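Local coordinates for protein Myo-inositol 2-dehydrogenase (Thermotoga maritima, PDB 3EZY) that catalyses the NAD(+)-dependent oxidation of myo-inositol to scyllo-inosose, a reaction that probably feeds a myo-inositol degradation pathway, at residues V81-K86 / R106-T111. Residues are numbered along the deposited sequence.
Sequences VIACAK and RMIEET
Two neighbouring helices of the NAD-binding Rossmann fold pack side by side here, joined through the parallel strand 90-94 in a beta-alpha-beta-alpha succession that sets both helix N-to-C directions nearly alike. Both segments are regular alpha-helix; their axes lie 8.7 Å apart at an angle of 10°, with Ile82 CA 5.7 Å from Met107 CA and Ala85 CA 4.8 Å from Thr111 CA. Val81 (chi1 t) points across, placing CG2 3.9 Å from Met107 CE and CG1 3.9 Å from Thr111 CG2; Val81 and Thr111 also rest on Val91 and Leu118 of the sheet beneath. Ile82 (m, t) extends over the second helix, its CD1 4.1 Å from Arg106 CB and over one face of that guanidinium, its CG2 3.9 Å from Glu110 CG. Ala85 permits the close approach: its CB is 3.4 Å from Glu110 O and 3.7 Å from Thr111 CA. Thr111, chi1 p, turns its hydroxyl back to its own helix, OG1 donating to Met107 O at 2.8 Å. At the exposed margin Lys86 (m, m, t, chi4 33°) runs mainly across its helix axis, leaning toward helix 101-114, so that NZ makes a long salt bridge of 3.8 Å to Glu110 OE1. Glu110 (m, m) thereby links two cations, and Arg106 NH2 completes the network with a near-linear hydrogen bond of 2.7 Å to Glu110 OE2.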
ATOM      1  N   VAL A  81     -27.526  36.632  -6.181  1.00 20.62           N
ATOM      2  CA  VAL A  81     -26.186  37.221  -6.007  1.00 20.92           C
ATOM      3  C   VAL A  81     -26.207  38.722  -6.409  1.00 22.05           C
ATOM      4  O   VAL A  81     -25.551  39.557  -5.789  1.00 22.51           O
ATOM      5  CB  VAL A  81     -25.131  36.452  -6.829  1.00 21.31           C
ATOM      6  CG1 VAL A  81     -23.832  37.324  -6.992  1.00 20.26           C
ATOM      7  CG2 VAL A  81     -24.805  35.106  -6.162  1.00 17.94           C
ATOM      8  N   ILE A  82     -26.935  39.058  -7.467  1.00 22.33           N
ATOM      9  CA  ILE A  82     -27.007  40.493  -7.844  1.00 24.38           C
ATOM     10  C   ILE A  82     -27.737  41.328  -6.774  1.00 24.40           C
ATOM     11  O   ILE A  82     -27.331  42.448  -6.446  1.00 25.96           O
ATOM     12  CB  ILE A  82     -27.631  40.687  -9.249  1.00 25.03           C
ATOM     13  CG1 ILE A  82     -26.717  40.062 -10.301  1.00 25.15           C
ATOM     14  CG2 ILE A  82     -27.887  42.216  -9.529  1.00 25.75           C
ATOM     15  CD1 ILE A  82     -27.323  39.955 -11.654  1.00 29.94           C
ATOM     16  N   ALA A  83     -28.786  40.752  -6.208  1.00 24.42           N
ATOM     17  CA  ALA A  83     -29.482  41.302  -5.057  1.00 24.28           C
ATOM     18  C   ALA A  83     -28.557  41.486  -3.837  1.00 24.58           C
ATOM     19  O   ALA A  83     -28.626  42.515  -3.143  1.00 23.85           O
ATOM     20  CB  ALA A  83     -30.690  40.379  -4.690  1.00 24.97           C
ATOM     21  N   CYS A  84     -27.671  40.530  -3.541  1.00 24.08           N
ATOM     22  CA  CYS A  84     -26.679  40.807  -2.482  1.00 24.10           C
ATOM     23  C   CYS A  84     -25.807  42.023  -2.837  1.00 24.58           C
ATOM     24  O   CYS A  84     -25.450  42.811  -1.959  1.00 24.73           O
ATOM     25  CB  CYS A  84     -25.752  39.606  -2.203  1.00 23.72           C
ATOM     26  SG  CYS A  84     -26.588  38.139  -1.603  1.00 25.76           S
ATOM     27  N   ALA A  85     -25.376  42.148  -4.085  1.00 23.97           N
ATOM     28  CA  ALA A  85     -24.492  43.283  -4.410  1.00 24.39           C
ATOM     29  C   ALA A  85     -25.243  44.627  -4.201  1.00 25.22           C
ATOM     30  O   ALA A  85     -24.717  45.561  -3.602  1.00 25.43           O
ATOM     31  CB  ALA A  85     -23.960  43.180  -5.841  1.00 23.48           C
ATOM     32  N   LYS A  86     -26.497  44.674  -4.624  1.00 26.33           N
ATOM     33  CA  LYS A  86     -27.326  45.881  -4.472  1.00 27.98           C
ATOM     34  C   LYS A  86     -27.566  46.163  -3.003  1.00 28.47           C
ATOM     35  O   LYS A  86     -27.698  47.316  -2.607  1.00 29.22           O
ATOM     36  CB  LYS A  86     -28.642  45.716  -5.234  1.00 28.23           C
ATOM     37  CG  LYS A  86     -28.462  45.415  -6.735  1.00 31.59           C
ATOM     38  CD  LYS A  86     -27.894  46.625  -7.489  1.00 39.69           C
ATOM     39  CE  LYS A  86     -28.008  46.503  -9.017  1.00 42.01           C
ATOM     40  NZ  LYS A  86     -29.241  45.758  -9.444  1.00 45.39           N
ATOM     41  N   ARG A 106     -22.704  39.329 -15.516  1.00 27.35           N
ATOM     42  CA  ARG A 106     -23.459  40.302 -14.716  0.50 28.30           C
ATOM     43  C   ARG A 106     -23.206  40.187 -13.216  1.00 28.00           C
ATOM     44  O   ARG A 106     -23.048  41.201 -12.509  1.00 28.66           O
ATOM     45  CB  ARG A 106     -24.952  40.192 -14.986  0.50 28.54           C
ATOM     46  CG  ARG A 106     -25.488  41.292 -15.889  0.50 31.93           C
ATOM     47  CD  ARG A 106     -26.839  41.784 -15.391  0.50 36.04           C
ATOM     48  NE  ARG A 106     -26.713  42.936 -14.500  0.50 38.50           N
ATOM     49  CZ  ARG A 106     -27.738  43.467 -13.842  0.50 39.44           C
ATOM     50  NH1 ARG A 106     -28.950  42.942 -13.985  0.50 38.32           N
ATOM     51  NH2 ARG A 106     -27.559  44.519 -13.047  0.50 39.94           N
ATOM     52  N   MET A 107     -23.166  38.945 -12.717  1.00 27.87           N
ATOM     53  CA  MET A 107     -22.872  38.658 -11.294  1.00 25.75           C
ATOM     54  C   MET A 107     -21.519  39.264 -10.882  1.00 25.92           C
ATOM     55  O   MET A 107     -21.388  39.967  -9.872  1.00 25.73           O
ATOM     56  CB  MET A 107     -22.895  37.117 -11.084  1.00 25.28           C
ATOM     57  CG  MET A 107     -24.292  36.446 -11.264  1.00 25.33           C
ATOM     58  SD  MET A 107     -24.329  34.620 -11.528  1.00 17.53           S
ATOM     59  CE  MET A 107     -24.090  34.127  -9.829  1.00 19.95           C
ATOM     60  N   ILE A 108     -20.488  38.984 -11.668  1.00 25.99           N
ATOM     61  CA  ILE A 108     -19.170  39.556 -11.449  1.00 25.73           C
ATOM     62  C   ILE A 108     -19.165  41.094 -11.546  1.00 27.60           C
ATOM     63  O   ILE A 108     -18.643  41.764 -10.671  1.00 27.66           O
ATOM     64  CB  ILE A 108     -18.174  38.978 -12.474  1.00 26.57           C
ATOM     65  CG1 ILE A 108     -17.898  37.486 -12.197  1.00 23.71           C
ATOM     66  CG2 ILE A 108     -16.893  39.802 -12.511  1.00 26.02           C
ATOM     67  CD1 ILE A 108     -17.234  36.747 -13.382  1.00 23.47           C
ATOM     68  N   GLU A 109     -19.764  41.659 -12.599  1.00 28.49           N
ATOM     69  CA  GLU A 109     -19.906  43.139 -12.702  1.00 30.34           C
ATOM     70  C   GLU A 109     -20.552  43.828 -11.490  1.00 29.25           C
ATOM     71  O   GLU A 109     -20.032  44.794 -10.951  1.00 28.36           O
ATOM     72  CB  GLU A 109     -20.784  43.476 -13.898  1.00 30.88           C
ATOM     73  CG  GLU A 109     -20.318  44.670 -14.707  1.00 39.61           C
ATOM     74  CD  GLU A 109     -19.743  44.231 -16.075  1.00 50.12           C
ATOM     75  OE1 GLU A 109     -20.093  43.096 -16.508  1.00 52.09           O
ATOM     76  OE2 GLU A 109     -18.967  45.018 -16.705  1.00 52.58           O
ATOM     77  N   GLU A 110     -21.718  43.340 -11.079  1.00 29.28           N
ATOM     78  CA  GLU A 110     -22.460  43.964  -9.952  1.00 29.57           C
ATOM     79  C   GLU A 110     -21.772  43.846  -8.600  1.00 29.25           C
ATOM     80  O   GLU A 110     -21.719  44.816  -7.820  1.00 29.72           O
ATOM     81  CB  GLU A 110     -23.879  43.415  -9.881  1.00 29.44           C
ATOM     82  CG  GLU A 110     -24.604  43.575 -11.192  1.00 31.22           C
ATOM     83  CD  GLU A 110     -25.130  45.000 -11.355  1.00 38.04           C
ATOM     84  OE1 GLU A 110     -25.511  45.586 -10.331  1.00 36.35           O
ATOM     85  OE2 GLU A 110     -25.132  45.530 -12.490  1.00 41.67           O
ATOM     86  N   THR A 111     -21.214  42.685  -8.304  1.00 28.16           N
ATOM     87  CA  THR A 111     -20.515  42.563  -7.041  1.00 28.10           C
ATOM     88  C   THR A 111     -19.291  43.476  -7.060  1.00 29.43           C
ATOM     89  O   THR A 111     -18.976  44.119  -6.058  1.00 29.72           O
ATOM     90  CB  THR A 111     -20.107  41.077  -6.714  1.00 28.25           C
ATOM     91  OG1 THR A 111     -19.483  40.486  -7.846  1.00 25.65           O
ATOM     92  CG2 THR A 111     -21.349  40.228  -6.370  1.00 27.34           C
TER